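Local coordinates for protein alpha-11 giardin (Giardia intestinalis, PDB 2II2) that is a calcium-binding member of the annexin family and probably takes part in calcium-dependent phospholipid binding and in the parasite's attachment cytoskeleton, at residues Leu102-Thr105 / Pro106-Leu110; Asp159-Val162 / Leu163-Asn166; Asp188-Lys191 / Glu192-His195; His226-Asn229 / Leu230-Arg234. All coordinates share one frame; numbering follows the deposited sequence.

Contact 1: Leu102-Thr105 / Pro106-Leu110; sequences LIAT and PDERL
T105 and E108 form a capping box at the start of helix 106-120, the first turn of an annexin helix that follows a short loop after helix 94-102. T105 is the N-cap residue.

Two reciprocal bonds make the box. The backbone N of E108 gives its hydrogen to T105 OG1 at 3.0 Å, and T105 N answers by donating to E108 OE1 at 2.9 Å, with an N-H...O angle of 163°. The hydroxyl reaches inward because OG1 sits between its own backbone N and carbonyl carbon (chi1 62°), which turns it toward the first N-H groups of the helix. On the carboxylate the donor comes in on the anti side of OE1, 28° out of the plane, after an extended chain has carried the group back across the turn. R109 N then closes the first regular turn on T105 O.

A water adds a further grip on the carboxylate: it donates to E108 OE1 and also to I103 O, tying the glutamate to the loop before the cap. I103 O accepts from R80 NH1 as well, and the guanidinium of R80 makes a weak, long ion pair with E108 OE2. The side chain of R109 leads away from the loop to bond with N149 and with the backbone of A145 and E148.

Van der Waals contacts pack around the box. T105 and E108 lean across each other, with OG1 3.3 Å from E108 CG, while the methyl T105 CG2 stands 3.8 Å from E108 OE1. A104 lies beside the end of the glutamate, its CA 3.2 Å from E108 OE1.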
# COMPACT_ATOMS: atom_id res chain seq x y z
N LEU A 102 2.02 3.38 -6.75
CA LEU A 102 1.52 4.73 -6.54
C LEU A 102 2.10 5.37 -5.28
O LEU A 102 2.28 6.58 -5.23
CB LEU A 102 -0.01 4.76 -6.52
CG LEU A 102 -0.73 4.26 -7.79
CD1 LEU A 102 -2.19 4.44 -7.63
CD2 LEU A 102 -0.25 4.98 -9.05
N ILE A 103 2.38 4.57 -4.28
CA ILE A 103 2.90 5.10 -3.02
C ILE A 103 4.40 4.87 -3.00
O ILE A 103 4.93 3.98 -2.31
CB ILE A 103 2.17 4.49 -1.80
CG1 ILE A 103 0.65 4.61 -2.00
CG2 ILE A 103 2.59 5.23 -0.54
CD1 ILE A 103 -0.14 4.03 -0.86
N ALA A 104 5.10 5.69 -3.79
CA ALA A 104 6.51 5.44 -4.08
C ALA A 104 7.17 6.68 -4.61
O ALA A 104 6.64 7.33 -5.52
CB ALA A 104 6.65 4.32 -5.11
N THR A 105 8.31 7.01 -4.02
CA THR A 105 9.15 8.08 -4.53
C THR A 105 9.82 7.62 -5.83
O THR A 105 9.86 6.43 -6.13
CB THR A 105 10.27 8.41 -3.54
OG1 THR A 105 11.08 7.24 -3.40
CG2 THR A 105 9.72 8.82 -2.17
N PRO A 106 10.37 8.56 -6.62
CA PRO A 106 11.14 8.09 -7.78
C PRO A 106 12.24 7.09 -7.43
O PRO A 106 12.47 6.15 -8.18
CB PRO A 106 11.74 9.38 -8.35
CG PRO A 106 10.77 10.46 -7.93
CD PRO A 106 10.31 10.03 -6.55
N ASP A 107 12.93 7.30 -6.31
CA ASP A 107 14.00 6.37 -5.93
C ASP A 107 13.44 5.00 -5.54
O ASP A 107 14.05 3.98 -5.84
CB ASP A 107 14.88 6.90 -4.80
CG ASP A 107 16.15 6.07 -4.64
OD1 ASP A 107 16.92 5.98 -5.63
OD2 ASP A 107 16.35 5.47 -3.56
N GLU A 108 12.28 4.97 -4.86
CA GLU A 108 11.66 3.69 -4.51
C GLU A 108 11.24 2.97 -5.77
O GLU A 108 11.34 1.76 -5.87
CB GLU A 108 10.46 3.87 -3.58
CG GLU A 108 10.88 4.20 -2.15
CD GLU A 108 9.73 4.67 -1.26
OE1 GLU A 108 8.72 5.20 -1.76
OE2 GLU A 108 9.87 4.57 -0.02
N ARG A 109 10.76 3.74 -6.75
CA ARG A 109 10.38 3.18 -8.04
C ARG A 109 11.59 2.56 -8.74
O ARG A 109 11.50 1.47 -9.29
CB ARG A 109 9.75 4.28 -8.90
CG ARG A 109 9.60 3.96 -10.38
CD ARG A 109 8.85 5.05 -11.12
NE ARG A 109 9.68 6.23 -11.35
CZ ARG A 109 9.26 7.31 -12.01
NH1 ARG A 109 8.02 7.36 -12.51
NH2 ARG A 109 10.10 8.34 -12.17
N LEU A 110 12.71 3.28 -8.77
CA LEU A 110 13.93 2.76 -9.37
C LEU A 110 14.44 1.50 -8.66
O LEU A 110 14.79 0.50 -9.31
CB LEU A 110 15.00 3.85 -9.38
CG LEU A 110 16.35 3.40 -9.93
CD1 LEU A 110 16.28 3.00 -11.40
CD2 LEU A 110 17.38 4.47 -9.67
O HOH W 1 6.49 4.55 -0.10

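Contact 2: Asp159-Val162 / Leu163-Asn166; sequences DAEV and LKHN
V162 O takes two hydrogen bonds from one residue, N166: the backbone N arrives at 3.0 Å and the side-chain ND2 at 2.9 Å. The two donors reach the oxygen from opposite faces of the carbonyl plane. ND2 comes from above that plane, 36° out of it, and its N-H...O angle of 149° is less straight than the backbone's. Setting CG anti to the carbonyl carbon (chi1 -77°) lays the amide back along the preceding turn, beside V162 and pointing the same way, where ND2 also touches V162 CG1 at 3.5 Å. The other end of the amide is held too, since N166 OD1 accepts from D174 N, in the link to helix 175-184; bonds at both ends should fix the rotation of this buried group.

All of this lies on helix 156-169 of the annexin fold, whose regular i to i+4 bonds run from L163, K164 and H165 back to D159, A160 and E161. L163 turns inward against F197 of helix 187-201, and V162 packs on L181 of helix 175-184.

On the solvent side E161 and K164 lie alongside each other. The glutamate bends at chi2, which brings OE1 to 3.9 Å from K164 CD; OE1 and NZ remain 4.7 Å apart. A water spans them, donating to E161 OE1 at 2.7 Å and accepting from K164 NZ at 2.8 Å. K164 NZ has its salt bridge with D169, while at the beginning of the segment D159 pairs with R153 and accepts from S155 OG through OD1.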
# COMPACT_ATOMS: atom_id res chain seq x y z
N ASP A 159 -5.80 23.09 -15.32
CA ASP A 159 -5.72 21.72 -14.87
C ASP A 159 -6.89 21.37 -13.95
O ASP A 159 -7.45 20.27 -14.02
CB ASP A 159 -4.41 21.50 -14.13
CG ASP A 159 -3.20 21.46 -15.05
OD1 ASP A 159 -3.35 21.44 -16.29
OD2 ASP A 159 -2.07 21.46 -14.49
N ALA A 160 -7.27 22.29 -13.07
CA ALA A 160 -8.46 22.09 -12.27
C ALA A 160 -9.73 21.92 -13.13
O ALA A 160 -10.58 21.09 -12.82
CB ALA A 160 -8.63 23.22 -11.28
N GLU A 161 -9.82 22.70 -14.21
CA GLU A 161 -10.92 22.58 -15.14
C GLU A 161 -10.90 21.22 -15.87
O GLU A 161 -11.94 20.65 -16.10
CB GLU A 161 -10.93 23.74 -16.14
CG GLU A 161 -11.43 25.05 -15.56
CD GLU A 161 -12.94 25.13 -15.36
OE1 GLU A 161 -13.68 24.15 -15.63
OE2 GLU A 161 -13.39 26.21 -14.90
N VAL A 162 -9.72 20.70 -16.20
CA VAL A 162 -9.60 19.39 -16.84
C VAL A 162 -10.18 18.33 -15.88
O VAL A 162 -10.94 17.43 -16.30
CB VAL A 162 -8.13 19.04 -17.20
CG1 VAL A 162 -7.98 17.56 -17.61
CG2 VAL A 162 -7.62 19.96 -18.31
N LEU A 163 -9.84 18.42 -14.60
CA LEU A 163 -10.42 17.50 -13.64
C LEU A 163 -11.93 17.65 -13.50
O LEU A 163 -12.65 16.66 -13.46
CB LEU A 163 -9.77 17.62 -12.26
CG LEU A 163 -8.31 17.17 -12.20
CD1 LEU A 163 -7.75 17.38 -10.81
CD2 LEU A 163 -8.15 15.69 -12.63
N LYS A 164 -12.44 18.89 -13.43
CA LYS A 164 -13.88 19.07 -13.33
C LYS A 164 -14.55 18.50 -14.58
O LYS A 164 -15.56 17.79 -14.49
CB LYS A 164 -14.24 20.56 -13.18
CG LYS A 164 -15.74 20.88 -13.28
CD LYS A 164 -15.97 22.37 -13.05
CE LYS A 164 -17.44 22.73 -13.07
NZ LYS A 164 -17.97 22.68 -14.44
N HIS A 165 -14.00 18.81 -15.74
CA HIS A 165 -14.63 18.37 -16.97
C HIS A 165 -14.73 16.85 -17.05
O HIS A 165 -15.78 16.29 -17.36
CB HIS A 165 -13.88 18.89 -18.17
CG HIS A 165 -14.52 18.51 -19.46
ND1 HIS A 165 -15.70 19.06 -19.88
CD2 HIS A 165 -14.19 17.57 -20.37
CE1 HIS A 165 -16.06 18.51 -21.03
NE2 HIS A 165 -15.15 17.60 -21.35
N ASN A 166 -13.60 16.20 -16.78
CA ASN A 166 -13.57 14.75 -16.91
C ASN A 166 -14.27 14.03 -15.79
O ASN A 166 -14.98 13.05 -16.05
CB ASN A 166 -12.13 14.27 -17.00
CG ASN A 166 -11.53 14.50 -18.37
OD1 ASN A 166 -11.87 13.79 -19.32
ND2 ASN A 166 -10.66 15.51 -18.50
O HOH W 2 -16.35 24.58 -15.75

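Contact 3: Asp188-Lys191 / Glu192-His195; sequences DEYK and EINH
Helix 187-201 carries this contact on two successive turns, with Y190, I193 and N194 facing the protein and E192 reaching back over the outer turn. Y190 O accepts from N194 N at 2.8 Å, E189 O from I193 N and K191 O from H195 N, the ordinary bonds of an alpha helix.

I193 lies over the carbonyl of E189, its CG1 3.3 Å from E189 O. Its CD1 meets Y190 CD1 obliquely at 4.4 Å, and N194 CB approaches CE2 of the same ring at a similar distance. The tyrosine ring is thus touched obliquely by two residues of the next turn. These contacts belong to the helix packing of an annexin fold: I193 also touches V156, D159 and L163 of helix 156-169, whereas Y190 and N194 meet helix 216-230. The Y190 hydroxyl reaches H226 there. E189 receives bonds on its two carboxylate oxygens from the backbone N atoms of R153 and G154.

Waters bridge two exposed carbonyls to side chains. One donates to D188 O at 2.8 Å and to E192 OE2 at 3.2 Å; the E192 chain, extended beyond CG, runs back along the helix and puts CD 3.5 Å from D188 O. The second water donates to K191 O at 2.8 Å and accepts from N194 ND2 at 2.9 Å. N194 can reach it because CG stands anti to the backbone N (chi1 -179°), which turns ND2 to the water, across from the K191 carbonyl.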
# COMPACT_ATOMS: atom_id res chain seq x y z
N ASP A 188 3.76 20.86 -5.33
CA ASP A 188 3.42 22.27 -5.18
C ASP A 188 2.26 22.66 -6.08
O ASP A 188 1.30 23.30 -5.63
CB ASP A 188 4.63 23.17 -5.46
CG ASP A 188 5.66 23.18 -4.34
OD1 ASP A 188 5.46 22.56 -3.28
OD2 ASP A 188 6.70 23.83 -4.54
N GLU A 189 2.34 22.31 -7.36
CA GLU A 189 1.25 22.65 -8.25
C GLU A 189 -0.03 21.89 -7.91
O GLU A 189 -1.12 22.45 -7.99
CB GLU A 189 1.61 22.38 -9.70
CG GLU A 189 2.55 23.44 -10.24
CD GLU A 189 2.68 23.47 -11.78
OE1 GLU A 189 2.25 22.49 -12.44
OE2 GLU A 189 3.27 24.47 -12.29
N TYR A 190 0.10 20.61 -7.53
CA TYR A 190 -1.10 19.86 -7.24
C TYR A 190 -1.89 20.38 -6.03
O TYR A 190 -3.12 20.34 -6.03
CB TYR A 190 -0.80 18.35 -7.03
CG TYR A 190 -2.04 17.53 -7.18
CD1 TYR A 190 -2.56 17.28 -8.44
CD2 TYR A 190 -2.74 17.06 -6.07
CE1 TYR A 190 -3.73 16.54 -8.62
CE2 TYR A 190 -3.90 16.30 -6.22
CZ TYR A 190 -4.42 16.05 -7.51
OH TYR A 190 -5.57 15.30 -7.69
N LYS A 191 -1.18 20.86 -5.01
CA LYS A 191 -1.88 21.46 -3.87
C LYS A 191 -2.79 22.60 -4.38
O LYS A 191 -3.94 22.75 -3.93
CB LYS A 191 -0.87 22.01 -2.87
CG LYS A 191 -1.48 22.47 -1.56
CD LYS A 191 -0.45 22.96 -0.57
CE LYS A 191 -1.14 23.28 0.76
NZ LYS A 191 -0.13 23.70 1.76
N GLU A 192 -2.25 23.40 -5.31
CA GLU A 192 -3.02 24.49 -5.89
C GLU A 192 -4.17 24.01 -6.80
O GLU A 192 -5.28 24.57 -6.77
CB GLU A 192 -2.08 25.41 -6.65
CG GLU A 192 -1.05 26.04 -5.73
CD GLU A 192 0.21 26.55 -6.44
OE1 GLU A 192 0.28 26.50 -7.69
OE2 GLU A 192 1.14 27.00 -5.72
N ILE A 193 -3.92 22.97 -7.60
CA ILE A 193 -4.94 22.40 -8.47
C ILE A 193 -6.10 21.87 -7.63
O ILE A 193 -7.27 22.11 -7.95
CB ILE A 193 -4.34 21.29 -9.36
CG1 ILE A 193 -3.35 21.90 -10.37
CG2 ILE A 193 -5.43 20.46 -10.04
CD1 ILE A 193 -2.43 20.83 -11.00
N ASN A 194 -5.74 21.16 -6.55
CA ASN A 194 -6.73 20.62 -5.65
C ASN A 194 -7.61 21.70 -5.04
O ASN A 194 -8.85 21.58 -5.03
CB ASN A 194 -6.01 19.80 -4.58
CG ASN A 194 -6.96 19.18 -3.61
OD1 ASN A 194 -7.76 18.31 -3.98
ND2 ASN A 194 -6.87 19.58 -2.34
N HIS A 195 -6.99 22.76 -4.54
CA HIS A 195 -7.77 23.83 -3.97
C HIS A 195 -8.69 24.47 -5.01
O HIS A 195 -9.87 24.73 -4.73
CB HIS A 195 -6.84 24.88 -3.39
CG HIS A 195 -7.53 26.14 -2.95
ND1 HIS A 195 -8.50 26.14 -1.97
CD2 HIS A 195 -7.40 27.42 -3.35
CE1 HIS A 195 -8.94 27.37 -1.79
NE2 HIS A 195 -8.29 28.17 -2.61
O HOH W 3 1.66 24.94 -3.39
O HOH W 4 -4.99 21.70 -1.58

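Contact 4: His226-Asn229 / Leu230-Arg234; sequences HYYN and LAPAR
Helix 216-230 gives way to helix 232-244 here, in a tight helix-turn-helix junction of the all-helical annexin fold, and Y227 O holds it together: A231 N donates to that oxygen almost straight at 2.9 Å, while L230 N makes a weak bond with it. A231, in an extended conformation, is the N-cap of the second helix and turns the chain sharply; R234 N bonds back to A231 O.

P232, in the first turn of the new helix, lies over one face of the Y228 ring. Its CG is 4.0 Å from the ring centroid, a CH-pi contact 27° off the normal, and CB closes on Y228 CE1 at 3.5 Å. R234 runs extended from CG to NE across Y227, putting NE 3.5 Å from CE2 of the ring; guanidinium and ring planes differ by 27°. A water lies in the guanidinium plane at its edge, accepting from R234 NH2 at 3.0 Å, and is also hydrogen-bonded to Y227 OH. That hydroxyl bonds to Q206 NE2 as well. Over the Y227 ring centre sits H226 CD2, 3.6 Å above the plane, and L230 CD1 touches the imidazole at CE1.

The junction is closed in by neighbours: helix 187-201 packs on H226 and L230 through Y190 and N194, N229 ND2 bonds to I182 O, and H273 of helix 270-274 covers A231 and R234.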
# COMPACT_ATOMS: atom_id res chain seq x y z
N HIS A 226 -4.09 10.73 -6.31
CA HIS A 226 -4.50 12.07 -5.88
C HIS A 226 -3.95 12.40 -4.50
O HIS A 226 -3.28 13.41 -4.30
CB HIS A 226 -6.04 12.10 -5.90
CG HIS A 226 -6.64 13.16 -5.04
ND1 HIS A 226 -6.56 14.50 -5.34
CD2 HIS A 226 -7.30 13.06 -3.86
CE1 HIS A 226 -7.16 15.18 -4.38
NE2 HIS A 226 -7.62 14.33 -3.48
N TYR A 227 -4.24 11.54 -3.53
CA TYR A 227 -3.81 11.83 -2.16
C TYR A 227 -2.30 11.82 -2.01
O TYR A 227 -1.79 12.56 -1.19
CB TYR A 227 -4.51 10.92 -1.16
CG TYR A 227 -5.90 11.38 -0.80
CD1 TYR A 227 -7.00 10.54 -0.92
CD2 TYR A 227 -6.12 12.68 -0.33
CE1 TYR A 227 -8.29 10.98 -0.57
CE2 TYR A 227 -7.40 13.12 0.02
CZ TYR A 227 -8.48 12.27 -0.10
OH TYR A 227 -9.72 12.72 0.29
N TYR A 228 -1.60 10.97 -2.76
CA TYR A 228 -0.15 10.89 -2.68
C TYR A 228 0.47 12.26 -2.97
O TYR A 228 1.43 12.66 -2.33
CB TYR A 228 0.39 9.83 -3.66
CG TYR A 228 1.89 9.66 -3.47
CD1 TYR A 228 2.38 8.78 -2.50
CD2 TYR A 228 2.79 10.38 -4.23
CE1 TYR A 228 3.75 8.63 -2.29
CE2 TYR A 228 4.17 10.24 -4.01
CZ TYR A 228 4.64 9.37 -3.04
OH TYR A 228 6.00 9.23 -2.81
N ASN A 229 -0.12 12.94 -3.95
CA ASN A 229 0.35 14.27 -4.31
C ASN A 229 0.22 15.29 -3.16
O ASN A 229 1.01 16.22 -3.05
CB ASN A 229 -0.39 14.83 -5.50
CG ASN A 229 -0.01 14.15 -6.80
OD1 ASN A 229 1.02 13.48 -6.88
ND2 ASN A 229 -0.82 14.34 -7.82
N LEU A 230 -0.83 15.14 -2.37
CA LEU A 230 -1.05 16.01 -1.22
C LEU A 230 -0.11 15.66 -0.05
O LEU A 230 0.52 16.57 0.53
CB LEU A 230 -2.52 15.98 -0.81
CG LEU A 230 -3.51 16.52 -1.86
CD1 LEU A 230 -4.97 16.32 -1.41
CD2 LEU A 230 -3.26 17.97 -2.25
N ALA A 231 0.03 14.37 0.25
CA ALA A 231 1.05 13.89 1.18
C ALA A 231 1.14 12.38 1.03
O ALA A 231 0.14 11.71 1.02
CB ALA A 231 0.68 14.19 2.62
N PRO A 232 2.33 11.81 0.91
CA PRO A 232 2.43 10.35 0.83
C PRO A 232 1.65 9.60 1.89
O PRO A 232 0.98 8.61 1.59
CB PRO A 232 3.93 10.13 0.92
CG PRO A 232 4.46 11.31 0.16
CD PRO A 232 3.63 12.46 0.66
N ALA A 233 1.70 10.07 3.13
CA ALA A 233 1.03 9.33 4.20
C ALA A 233 -0.49 9.46 4.14
O ALA A 233 -1.20 8.67 4.74
CB ALA A 233 1.57 9.79 5.57
N ARG A 234 -0.96 10.49 3.44
CA ARG A 234 -2.38 10.66 3.20
C ARG A 234 -2.90 9.59 2.23
O ARG A 234 -4.03 9.12 2.37
CB ARG A 234 -2.67 12.09 2.69
CG ARG A 234 -4.13 12.46 2.77
CD ARG A 234 -4.27 13.94 2.59
NE ARG A 234 -5.64 14.36 2.75
CZ ARG A 234 -6.06 15.61 2.62
NH1 ARG A 234 -5.18 16.57 2.35
NH2 ARG A 234 -7.35 15.89 2.76
O HOH W 5 -9.12 13.52 3.09

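Contact 4 is the central piece: it touches contact 1 and contact 3, with centres about 13 Å and 12 Å away. Toward contact 1 the Y228 ring packs on the loop, its OH 3.3 Å from A104 C. Toward contact 3 the link is partly polar, a probable hydrogen bond of 2.7 Å between Y190 OH and H226 ND1, with Y190 CD2 against N229 CB. Contact 3 in turn meets contact 2, where I193 CD1 lies 3.6 Å from D159 OD2. Contacts 1 and 2 are not in touch, their centres about 26 Å apart. All four lie away from the calcium site at I60 and E66, which holds no ion here.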